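Local atomic coordinates of prophenoloxidase b (Marsupenaeus japonicus, PDB entry 3WKY), a protein that probably oxidises phenolic compounds once activated, as a secreted haemolymph phenoloxidase precursor that carries a two-copper, dioxygen-bridged site of the type 3 class. Residues 75-80 with 207-212; 85-90 with 113-118; 119-124 with 203-208; 570-575 with 617-622. All coordinates share one frame; numbering follows the deposited sequence. Where two conformers were deposited one is given.

Interaction 1: 75-80 with 207-212; sequences QHSQAV and PYYIEP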
# COMPACT_ATOMS: atom_id res chain seq x y z
N GLN A 75 4.12 -9.46 -36.59
CA GLN A 75 5.04 -9.19 -37.68
C GLN A 75 5.94 -10.40 -37.97
O GLN A 75 6.16 -10.76 -39.13
CB GLN A 75 5.87 -7.93 -37.40
CG GLN A 75 5.06 -6.63 -37.49
CD GLN A 75 4.40 -6.22 -36.17
OE1 GLN A 75 4.52 -6.90 -35.15
NE2 GLN A 75 3.71 -5.09 -36.20
N HIS A 76 6.44 -11.04 -36.91
CA HIS A 76 7.28 -12.23 -37.09
C HIS A 76 6.48 -13.38 -37.71
O HIS A 76 6.98 -14.07 -38.59
CB HIS A 76 7.91 -12.67 -35.77
CG HIS A 76 9.14 -11.90 -35.39
ND1 HIS A 76 10.32 -12.51 -35.02
CD2 HIS A 76 9.37 -10.56 -35.31
CE1 HIS A 76 11.22 -11.59 -34.74
NE2 HIS A 76 10.67 -10.40 -34.90
N SER A 77 5.25 -13.59 -37.24
CA SER A 77 4.45 -14.67 -37.79
C SER A 77 4.10 -14.42 -39.27
O SER A 77 4.09 -15.36 -40.06
CB SER A 77 3.20 -14.96 -36.95
OG SER A 77 2.38 -13.82 -36.85
N GLN A 78 3.85 -13.17 -39.63
CA GLN A 78 3.55 -12.85 -41.03
C GLN A 78 4.75 -13.14 -41.92
O GLN A 78 4.59 -13.54 -43.08
CB GLN A 78 3.11 -11.38 -41.18
CG GLN A 78 2.57 -11.04 -42.58
CD GLN A 78 1.29 -11.80 -42.92
OE1 GLN A 78 0.33 -11.79 -42.15
NE2 GLN A 78 1.28 -12.45 -44.07
N ALA A 79 5.95 -12.94 -41.39
CA ALA A 79 7.17 -13.16 -42.15
C ALA A 79 7.38 -14.65 -42.42
O ALA A 79 7.76 -15.05 -43.53
CB ALA A 79 8.37 -12.58 -41.43
N VAL A 80 7.13 -15.48 -41.40
CA VAL A 80 7.22 -16.92 -41.59
C VAL A 80 6.16 -17.40 -42.57
O VAL A 80 6.42 -18.24 -43.44
CB VAL A 80 7.12 -17.68 -40.25
CG1 VAL A 80 6.90 -19.17 -40.47
CG2 VAL A 80 8.39 -17.48 -39.45
N PRO A 207 -0.45 -23.19 -36.92
CA PRO A 207 -0.21 -21.78 -36.59
C PRO A 207 -1.49 -20.97 -36.61
O PRO A 207 -2.38 -21.20 -37.44
CB PRO A 207 0.74 -21.32 -37.71
CG PRO A 207 0.41 -22.23 -38.88
CD PRO A 207 0.07 -23.56 -38.26
N TYR A 208 -1.58 -20.02 -35.69
CA TYR A 208 -2.78 -19.21 -35.59
C TYR A 208 -2.97 -18.32 -36.81
O TYR A 208 -4.06 -17.78 -37.03
CB TYR A 208 -2.72 -18.38 -34.30
CG TYR A 208 -1.54 -17.44 -34.22
CD1 TYR A 208 -1.60 -16.18 -34.79
CD2 TYR A 208 -0.37 -17.80 -33.56
CE1 TYR A 208 -0.54 -15.30 -34.71
CE2 TYR A 208 0.71 -16.93 -33.47
CZ TYR A 208 0.62 -15.68 -34.06
OH TYR A 208 1.67 -14.79 -33.99
N TYR A 209 -1.91 -18.20 -37.62
CA TYR A 209 -2.00 -17.36 -38.81
C TYR A 209 -2.38 -18.16 -40.06
O TYR A 209 -2.43 -17.61 -41.17
CB TYR A 209 -0.70 -16.56 -39.00
CG TYR A 209 0.55 -17.36 -38.73
CD1 TYR A 209 1.04 -17.52 -37.43
CD2 TYR A 209 1.24 -17.98 -39.76
CE1 TYR A 209 2.19 -18.27 -37.18
CE2 TYR A 209 2.37 -18.72 -39.53
CZ TYR A 209 2.85 -18.86 -38.24
OH TYR A 209 3.98 -19.61 -38.03
N ILE A 210 -2.67 -19.44 -39.88
CA ILE A 210 -3.05 -20.29 -41.02
C ILE A 210 -4.26 -19.71 -41.75
O ILE A 210 -5.13 -19.08 -41.13
CB ILE A 210 -3.35 -21.74 -40.56
CG1 ILE A 210 -3.27 -22.72 -41.74
CG2 ILE A 210 -4.71 -21.85 -39.87
CD1 ILE A 210 -1.84 -23.11 -42.11
N GLU A 211 -4.33 -19.89 -43.06
CA GLU A 211 -5.52 -19.48 -43.80
C GLU A 211 -6.73 -20.20 -43.22
O GLU A 211 -6.72 -21.43 -43.12
CB GLU A 211 -5.38 -19.80 -45.29
CG GLU A 211 -5.39 -18.57 -46.19
CD GLU A 211 -6.78 -17.97 -46.36
OE1 GLU A 211 -7.71 -18.72 -46.73
OE2 GLU A 211 -6.93 -16.76 -46.14
N PRO A 212 -7.76 -19.45 -42.81
CA PRO A 212 -8.94 -20.04 -42.16
C PRO A 212 -9.61 -21.08 -43.04
O PRO A 212 -9.93 -20.79 -44.19
CB PRO A 212 -9.87 -18.84 -41.95
CG PRO A 212 -9.28 -17.71 -42.76
CD PRO A 212 -7.82 -17.98 -42.85
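S77 on helix 74-89 fits into a corner made by two neighbouring tyrosines, Y208 and Y209, of the loop opposite. Its CB lies over one face of the Y209 ring, 3.4 Å from Y209 CD1, while its OG comes within 3.1 Å of Y208 OH. The two hydroxyls are close enough to share a hydrogen bond, though S77 OG also has the carbonyls of K74, the stronger partner, and N73 within bonding reach, while Y208 OH is hydrogen-bonded to the A71 carbonyl. Both tyrosines carry CG between the backbone N and the carbonyl carbon (chi1 60° in Y208, 41° in Y209). With these torsions Y209 CD1 sits 3.7 Å above the centre of the Y208 ring, and Y208 CD1 meets Y209 at its edge. The other side of the Y209 ring, away from S77 O, is covered by P207 CB, so the ring is sandwiched between the helix and the start of its own turn. One turn further along the helix, V80 CG1 lies 3.8 Å from Y209 OH. A type I turn from P207 to I210 shapes the loop, closed by the bond from I210 N to P207 O. With a leucine in place of Y208, the A71 carbonyl would probably be left without its hydroxyl mate and the S77 hydroxyl without this neighbour. The loop runs from helix 193-205 to helix 218-239; its Y209 carbonyl takes a hydrogen bond from K81 of helix 74-89, P207 and I210 rest on helix 109-122, and Y208 reaches R218 at the start of helix 218-239.

Interaction 2: 85-90 with 113-118; sequences KVFIEA and LAALYH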
# COMPACT_ATOMS: atom_id res chain seq x y z
N LYS A 85 5.08 -19.54 -47.77
CA LYS A 85 4.17 -19.49 -48.92
C LYS A 85 4.92 -19.80 -50.21
O LYS A 85 4.45 -20.57 -51.05
CB LYS A 85 3.49 -18.13 -49.02
CG LYS A 85 2.68 -17.93 -50.30
CD LYS A 85 2.14 -16.51 -50.42
CE LYS A 85 1.57 -16.24 -51.81
NZ LYS A 85 0.39 -17.09 -52.10
N VAL A 86 6.11 -19.22 -50.36
CA VAL A 86 6.93 -19.45 -51.53
C VAL A 86 7.44 -20.89 -51.57
O VAL A 86 7.41 -21.53 -52.63
CB VAL A 86 8.12 -18.46 -51.60
CG1 VAL A 86 8.98 -18.73 -52.83
CG2 VAL A 86 7.60 -17.03 -51.62
N PHE A 87 7.87 -21.41 -50.42
CA PHE A 87 8.34 -22.79 -50.32
C PHE A 87 7.22 -23.77 -50.68
O PHE A 87 7.41 -24.72 -51.42
CB PHE A 87 8.79 -23.11 -48.88
CG PHE A 87 10.07 -22.44 -48.46
CD1 PHE A 87 10.88 -21.78 -49.37
CD2 PHE A 87 10.47 -22.49 -47.12
CE1 PHE A 87 12.07 -21.16 -48.95
CE2 PHE A 87 11.64 -21.88 -46.70
CZ PHE A 87 12.45 -21.22 -47.61
N ILE A 88 6.04 -23.51 -50.11
CA ILE A 88 4.89 -24.40 -50.26
C ILE A 88 4.39 -24.42 -51.70
O ILE A 88 3.98 -25.46 -52.22
CB ILE A 88 3.76 -23.96 -49.30
CG1 ILE A 88 4.15 -24.31 -47.86
CG2 ILE A 88 2.44 -24.61 -49.67
CD1 ILE A 88 3.42 -23.47 -46.80
N GLU A 89 4.44 -23.26 -52.35
CA GLU A 89 3.89 -23.12 -53.70
C GLU A 89 4.90 -23.45 -54.81
O GLU A 89 4.58 -23.38 -55.99
CB GLU A 89 3.30 -21.72 -53.90
CG GLU A 89 2.05 -21.45 -53.05
CD GLU A 89 1.50 -20.04 -53.25
OE1 GLU A 89 2.15 -19.23 -53.94
OE2 GLU A 89 0.42 -19.75 -52.69
N ALA A 90 6.12 -23.81 -54.43
CA ALA A 90 7.14 -24.21 -55.40
C ALA A 90 6.65 -25.39 -56.24
O ALA A 90 6.06 -26.34 -55.71
CB ALA A 90 8.43 -24.58 -54.70
N LEU A 113 14.20 -21.40 -40.56
CA LEU A 113 13.89 -22.71 -39.98
C LEU A 113 12.40 -22.92 -39.71
O LEU A 113 11.87 -23.99 -39.99
CB LEU A 113 14.68 -22.93 -38.69
CG LEU A 113 16.18 -23.13 -38.90
CD1 LEU A 113 16.89 -23.25 -37.58
CD2 LEU A 113 16.41 -24.38 -39.76
N ALA A 114 11.73 -21.91 -39.16
CA ALA A 114 10.30 -22.03 -38.87
C ALA A 114 9.51 -22.25 -40.16
O ALA A 114 8.65 -23.13 -40.22
CB ALA A 114 9.80 -20.78 -38.15
N ALA A 115 9.81 -21.45 -41.17
CA ALA A 115 9.17 -21.58 -42.48
C ALA A 115 9.38 -22.97 -43.09
O ALA A 115 8.46 -23.54 -43.70
CB ALA A 115 9.68 -20.47 -43.44
N LEU A 116 10.58 -23.52 -42.93
CA LEU A 116 10.89 -24.85 -43.45
C LEU A 116 10.07 -25.94 -42.76
O LEU A 116 9.49 -26.81 -43.42
CB LEU A 116 12.38 -25.17 -43.28
CG LEU A 116 13.30 -24.92 -44.47
CD1 LEU A 116 14.68 -25.47 -44.17
CD2 LEU A 116 12.72 -25.55 -45.73
N TYR A 117 10.03 -25.91 -41.43
CA TYR A 117 9.24 -26.89 -40.69
C TYR A 117 7.77 -26.77 -41.07
O TYR A 117 7.08 -27.78 -41.27
CB TYR A 117 9.41 -26.73 -39.17
CG TYR A 117 10.65 -27.38 -38.59
CD1 TYR A 117 10.65 -28.71 -38.22
CD2 TYR A 117 11.82 -26.64 -38.38
CE1 TYR A 117 11.78 -29.30 -37.67
CE2 TYR A 117 12.95 -27.22 -37.84
CZ TYR A 117 12.93 -28.55 -37.48
OH TYR A 117 14.06 -29.12 -36.94
N HIS A 118 7.27 -25.54 -41.15
CA HIS A 118 5.86 -25.34 -41.51
C HIS A 118 5.58 -25.91 -42.90
O HIS A 118 4.51 -26.49 -43.15
CB HIS A 118 5.49 -23.86 -41.50
CG HIS A 118 4.07 -23.60 -41.90
ND1 HIS A 118 3.00 -24.23 -41.30
CD2 HIS A 118 3.54 -22.78 -42.83
CE1 HIS A 118 1.87 -23.80 -41.84
NE2 HIS A 118 2.17 -22.92 -42.78
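F87 and L116 mark the nearest backbone approach of two helices that run in roughly the same direction, with CA atoms 7.6 Å apart. The axes of the segments 85-89 and 113-118 come within 9.4 Å of each other and cross at -33°. A little further along, I88 faces H118 across a wider gap between the backbones. Both F87 and I88 point into the interface, and each has its own partners. The F87 ring reaches over with its CE2 corner, which touches L116 CD2 at 3.9 Å and A115 CB at 4.1 Å; the methyl groups approach the ring obliquely. Having CG anti to the carbonyl carbon (chi1 -71°) sends this ring out from the helix toward the far backbone, where the small A115 lets it come close. I88 stretches its CD1 to the CD2 corner of the H118 imidazole, 4.0 Å away, again at an oblique angle. H118 swings CG anti to its backbone N (chi1 179°), which brings the ring round to I88, while its ND1 is hydrogen-bonded to the carbonyl of L204 on helix 193-205. The imidazole therefore has an apolar neighbour at CD2 and a polar tether at ND1. On the outer side of the first helix, K85 NZ and E89 OE2 form a salt bridge of 2.7 Å one turn apart. Between the two helices the chain passes through helix 93-103, whose L96 and V99 also pack on F87. This is a largely apolar helix-helix contact within the all-alpha domain of the haemocyanin family.

Interaction 3: 119-124 with 203-208; sequences TYYERK and HLSNPY. With CUO (Cu2-o2 cluster), chain J.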
# COMPACT_ATOMS: atom_id res chain seq x y z
N THR A 119 6.55 -25.76 -43.79
CA THR A 119 6.44 -26.27 -45.16
C THR A 119 6.26 -27.78 -45.21
O THR A 119 5.47 -28.29 -46.02
CB THR A 119 7.66 -25.84 -45.98
OG1 THR A 119 7.63 -24.41 -46.15
CG2 THR A 119 7.65 -26.52 -47.36
N TYR A 120 6.96 -28.51 -44.35
CA TYR A 120 6.78 -29.96 -44.29
C TYR A 120 5.37 -30.35 -43.85
O TYR A 120 4.86 -31.39 -44.26
CB TYR A 120 7.81 -30.62 -43.37
CG TYR A 120 9.15 -30.93 -44.02
CD1 TYR A 120 10.03 -29.91 -44.35
CD2 TYR A 120 9.54 -32.24 -44.26
CE1 TYR A 120 11.26 -30.18 -44.92
CE2 TYR A 120 10.78 -32.53 -44.83
CZ TYR A 120 11.63 -31.49 -45.15
OH TYR A 120 12.86 -31.75 -45.72
N TYR A 121 4.74 -29.54 -43.00
CA TYR A 121 3.37 -29.81 -42.60
C TYR A 121 2.38 -29.48 -43.71
O TYR A 121 1.39 -30.17 -43.90
CB TYR A 121 2.99 -29.05 -41.31
CG TYR A 121 3.60 -29.66 -40.09
CD1 TYR A 121 3.05 -30.80 -39.52
CD2 TYR A 121 4.75 -29.12 -39.50
CE1 TYR A 121 3.60 -31.39 -38.41
CE2 TYR A 121 5.31 -29.71 -38.39
CZ TYR A 121 4.73 -30.85 -37.85
OH TYR A 121 5.28 -31.45 -36.76
N GLU A 122 2.65 -28.41 -44.45
CA GLU A 122 1.69 -27.92 -45.43
C GLU A 122 1.81 -28.63 -46.78
O GLU A 122 0.81 -28.84 -47.47
CB GLU A 122 1.83 -26.40 -45.62
CG GLU A 122 1.03 -25.58 -44.62
CD GLU A 122 -0.46 -25.89 -44.68
OE1 GLU A 122 -0.95 -26.64 -43.82
OE2 GLU A 122 -1.14 -25.38 -45.60
N ARG A 123 3.03 -29.00 -47.17
CA ARG A 123 3.20 -29.68 -48.46
C ARG A 123 2.80 -31.15 -48.33
O ARG A 123 3.20 -31.83 -47.38
CB ARG A 123 4.63 -29.57 -48.98
CG ARG A 123 4.99 -28.20 -49.55
CD ARG A 123 6.38 -28.22 -50.18
NE ARG A 123 6.45 -29.06 -51.38
CZ ARG A 123 6.34 -28.61 -52.63
NH1 ARG A 123 6.15 -27.32 -52.85
NH2 ARG A 123 6.42 -29.45 -53.66
N LYS A 124 2.01 -31.63 -49.29
CA LYS A 124 1.54 -33.02 -49.27
C LYS A 124 2.62 -34.02 -49.65
O LYS A 124 2.51 -35.20 -49.31
CB LYS A 124 0.33 -33.18 -50.18
CG LYS A 124 -0.91 -32.45 -49.71
CD LYS A 124 -1.95 -32.37 -50.81
CE LYS A 124 -3.15 -31.53 -50.39
NZ LYS A 124 -3.95 -32.21 -49.33
N HIS A 203 2.88 -25.59 -32.85
CA HIS A 203 2.54 -24.28 -33.36
C HIS A 203 2.88 -24.09 -34.82
O HIS A 203 2.35 -23.19 -35.46
CB HIS A 203 3.16 -23.19 -32.51
CG HIS A 203 2.41 -22.96 -31.24
ND1 HIS A 203 1.24 -22.24 -31.20
CD2 HIS A 203 2.65 -23.37 -29.98
CE1 HIS A 203 0.79 -22.21 -29.96
NE2 HIS A 203 1.62 -22.89 -29.20
N LEU A 204 3.77 -24.91 -35.34
CA LEU A 204 4.11 -24.80 -36.76
C LEU A 204 3.23 -25.72 -37.60
O LEU A 204 3.07 -25.50 -38.80
CB LEU A 204 5.61 -25.03 -36.98
CG LEU A 204 6.44 -23.83 -36.49
CD1 LEU A 204 7.92 -24.12 -36.54
CD2 LEU A 204 6.11 -22.58 -37.29
N SER A 205 2.64 -26.73 -36.96
CA SER A 205 1.62 -27.55 -37.60
C SER A 205 0.27 -26.84 -37.57
O SER A 205 -0.52 -26.95 -38.51
CB SER A 205 1.50 -28.89 -36.88
OG SER A 205 0.57 -29.75 -37.53
N ASN A 206 0.01 -26.11 -36.49
CA ASN A 206 -1.27 -25.42 -36.31
C ASN A 206 -1.12 -23.93 -36.02
O ASN A 206 -1.63 -23.46 -35.01
CB ASN A 206 -2.03 -26.07 -35.17
CG ASN A 206 -2.38 -27.50 -35.47
OD1 ASN A 206 -3.22 -27.76 -36.32
ND2 ASN A 206 -1.71 -28.43 -34.80
N PRO A 207 -0.45 -23.19 -36.92
CA PRO A 207 -0.21 -21.78 -36.59
C PRO A 207 -1.49 -20.97 -36.61
O PRO A 207 -2.38 -21.20 -37.44
CB PRO A 207 0.74 -21.32 -37.71
CG PRO A 207 0.41 -22.23 -38.88
CD PRO A 207 0.07 -23.56 -38.26
N TYR A 208 -1.58 -20.02 -35.69
CA TYR A 208 -2.78 -19.21 -35.59
C TYR A 208 -2.97 -18.32 -36.81
O TYR A 208 -4.06 -17.78 -37.03
CB TYR A 208 -2.72 -18.38 -34.30
CG TYR A 208 -1.54 -17.44 -34.22
CD1 TYR A 208 -1.60 -16.18 -34.79
CD2 TYR A 208 -0.37 -17.80 -33.56
CE1 TYR A 208 -0.54 -15.30 -34.71
CE2 TYR A 208 0.71 -16.93 -33.47
CZ TYR A 208 0.62 -15.68 -34.06
OH TYR A 208 1.67 -14.79 -33.99
CU1 CUO J . 1.51 -23.07 -26.93
CU2 CUO J . 0.89 -20.02 -25.12
O1 CUO J . 0.97 -21.16 -26.75
O2 CUO J . 2.46 -21.24 -26.03
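Y121 and S205 are brought together by different torsions: Y121 has CG anti to its carbonyl carbon (chi1 -75°), and S205 has OG trans to the backbone N (chi1 -176°), which sets the serine CB over one face of the tyrosine ring and OG on the same side of it. The contact joins the end of helix 109-122, in the all-alpha domain, to the end of helix 193-205, one of the helices that carry the histidines of the type 3 copper site. S205 CB stands over the face of the Y121 ring in a CH-pi contact, 3.7 Å from the centroid and only 15° off the ring normal. The hydroxyl is displaced past the CD1-CE1 rim of that face, S205 OG lying 3.3 Å from Y121 CD1, and L204 O approaches obliquely, 4.1 Å from Y121 CD2. The phenol end of Y121 is hydrogen-bonded to H201 ND1 on the same copper-bearing helix, so the ring is pinned at its tip and covered on one face. A valine at Y121 would probably leave H201 ND1 without its hydroxyl partner and open a gap over S205 CB. Nearby, R215 ties the two helix ends further, pairing its NH2 with the E122 carboxylate and the S205 carbonyl. Two residues before S205, H203 turns away from this interface toward the cluster. H199 of the same helix and H226 of helix 218-239 share the same copper. The imidazole of H203 binds it through NE2, which lies 2.3 Å from CU1 of the dicopper-dioxygen cluster.

Interaction 4: 570-575 with 617-622; sequences SGCSWP and SFCGRP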
# COMPACT_ATOMS: atom_id res chain seq x y z
N SER A 570 9.13 -38.89 -34.14
CA SER A 570 9.49 -37.77 -35.00
C SER A 570 8.26 -36.94 -35.33
O SER A 570 7.13 -37.32 -35.01
CB SER A 570 10.13 -38.29 -36.29
OG SER A 570 9.20 -39.05 -37.04
N GLY A 571 8.48 -35.79 -35.96
CA GLY A 571 7.39 -34.90 -36.31
C GLY A 571 6.77 -34.30 -35.06
O GLY A 571 7.49 -33.95 -34.12
N CYS A 572 5.45 -34.21 -35.04
CA CYS A 572 4.71 -33.63 -33.92
C CYS A 572 4.17 -34.75 -33.02
O CYS A 572 3.28 -35.50 -33.41
CB CYS A 572 3.56 -32.78 -34.46
SG CYS A 572 2.75 -31.72 -33.21
N SER A 573 4.73 -34.87 -31.82
CA SER A 573 4.39 -35.98 -30.93
C SER A 573 4.52 -35.57 -29.46
O SER A 573 5.50 -34.92 -29.09
CB SER A 573 5.34 -37.15 -31.19
OG SER A 573 5.06 -38.27 -30.35
N TRP A 574 3.56 -35.97 -28.62
CA TRP A 574 3.82 -35.87 -27.18
C TRP A 574 5.09 -36.68 -26.93
O TRP A 574 5.25 -37.74 -27.53
CB TRP A 574 2.66 -36.43 -26.35
CG TRP A 574 2.91 -36.22 -24.89
CD1 TRP A 574 3.38 -37.13 -23.99
CD2 TRP A 574 2.78 -34.98 -24.17
NE1 TRP A 574 3.52 -36.55 -22.75
CE2 TRP A 574 3.16 -35.23 -22.83
CE3 TRP A 574 2.36 -33.70 -24.52
CZ2 TRP A 574 3.14 -34.24 -21.84
CZ3 TRP A 574 2.34 -32.71 -23.54
CH2 TRP A 574 2.72 -32.98 -22.22
N PRO A 575 6.01 -36.19 -26.09
CA PRO A 575 7.25 -36.96 -25.90
C PRO A 575 7.01 -38.34 -25.29
O PRO A 575 6.40 -38.43 -24.22
CB PRO A 575 8.06 -36.10 -24.93
CG PRO A 575 7.55 -34.72 -25.15
CD PRO A 575 6.07 -34.88 -25.41
N SER A 617 -2.81 -37.17 -31.73
CA SER A 617 -4.14 -36.61 -31.54
C SER A 617 -4.08 -35.17 -31.00
O SER A 617 -5.04 -34.40 -31.13
CB SER A 617 -4.97 -37.48 -30.60
OG SER A 617 -4.28 -37.67 -29.38
N PHE A 618 -2.96 -34.81 -30.38
CA PHE A 618 -2.79 -33.43 -29.89
C PHE A 618 -2.46 -32.47 -31.03
O PHE A 618 -2.66 -31.26 -30.91
CB PHE A 618 -1.65 -33.36 -28.85
CG PHE A 618 -1.95 -34.06 -27.54
CD1 PHE A 618 -3.25 -34.32 -27.14
CD2 PHE A 618 -0.91 -34.42 -26.70
CE1 PHE A 618 -3.51 -34.95 -25.92
CE2 PHE A 618 -1.16 -35.05 -25.47
CZ PHE A 618 -2.47 -35.31 -25.09
N CYS A 619 -1.96 -33.02 -32.14
CA CYS A 619 -1.47 -32.21 -33.26
C CYS A 619 -2.45 -32.18 -34.43
O CYS A 619 -2.50 -31.22 -35.20
CB CYS A 619 -0.13 -32.76 -33.76
SG CYS A 619 1.18 -32.80 -32.51
N GLY A 620 -3.21 -33.26 -34.59
CA GLY A 620 -4.11 -33.37 -35.72
C GLY A 620 -3.37 -33.56 -37.03
O GLY A 620 -2.14 -33.68 -37.05
N ARG A 621 -4.13 -33.58 -38.13
CA ARG A 621 -3.57 -33.70 -39.47
C ARG A 621 -3.93 -32.47 -40.27
O ARG A 621 -5.10 -32.11 -40.36
CB ARG A 621 -4.12 -34.93 -40.20
CG ARG A 621 -3.77 -36.27 -39.59
CD ARG A 621 -4.16 -37.42 -40.51
NE ARG A 621 -3.03 -37.96 -41.26
CZ ARG A 621 -2.59 -37.49 -42.42
NH1 ARG A 621 -3.19 -36.45 -42.99
NH2 ARG A 621 -1.55 -38.04 -43.02
N PRO A 622 -2.92 -31.81 -40.86
CA PRO A 622 -3.14 -30.55 -41.57
C PRO A 622 -4.17 -30.67 -42.69
O PRO A 622 -4.94 -29.74 -42.92
CB PRO A 622 -1.76 -30.25 -42.18
CG PRO A 622 -0.79 -30.95 -41.27
CD PRO A 622 -1.50 -32.20 -40.83
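C572 and C619 are joined by a disulfide, and beside it the W574 and F618 rings meet. The two SG atoms are 2.0 Å apart, with a chi3 of -76° that gives the bridge a left-handed twist. C572 places its SG anti to the backbone N, whereas C619 places it anti to the carbonyl carbon, and the two SG atoms are thereby turned toward each other across the loops. Two residues along from C572, the W574 indole meets F618 with the ring planes at 86°. Neither ring lies squarely over the other: the centroids of the W574 six-membered ring and the F618 ring are 5.9 Å apart, and the nearest atoms are W574 CE3 and F618 CE2, at 3.9 Å. This crosslink belongs to the immunoglobulin-like domain of the haemocyanin family, and it fastens the loop after strand 541-548 to the loop after strand 588-598. P575 CD sits over one face of the indole, 3.4 Å above its plane. R232 of helix 218-239 makes a cation-pi contact with the indole, whose NE1 is hydrogen-bonded to the L578 carbonyl. F618 packs on M225 and N228 of that same helix, and its carbonyl accepts a hydrogen bond from W202 NE1 of helix 193-205. S573 points away from the other loop; its OG donates to W574 O over 2.9 Å, from above the carbonyl plane.

Along the chain, helix 74-89 enters both interaction 1 and interaction 2. Interaction 2 closes a short loop onto helix 109-122 and is nested inside the much longer loop that interaction 1 closes onto 207-212. Interaction 3 opens next, from the end of helix 109-122, and returns to 203-208, ending on the same stretch as interaction 1, with P207 and Y208 in common. Interactions 1 and 3 bind the all-alpha domain to the copper-containing domain, while interaction 2 stays inside the all-alpha domain. Interaction 4 follows in series, a separate loop closed within the immunoglobulin-like domain; it touches interaction 3 where N206 ND2 meets the C619 carbonyl, but not interactions 1 and 2.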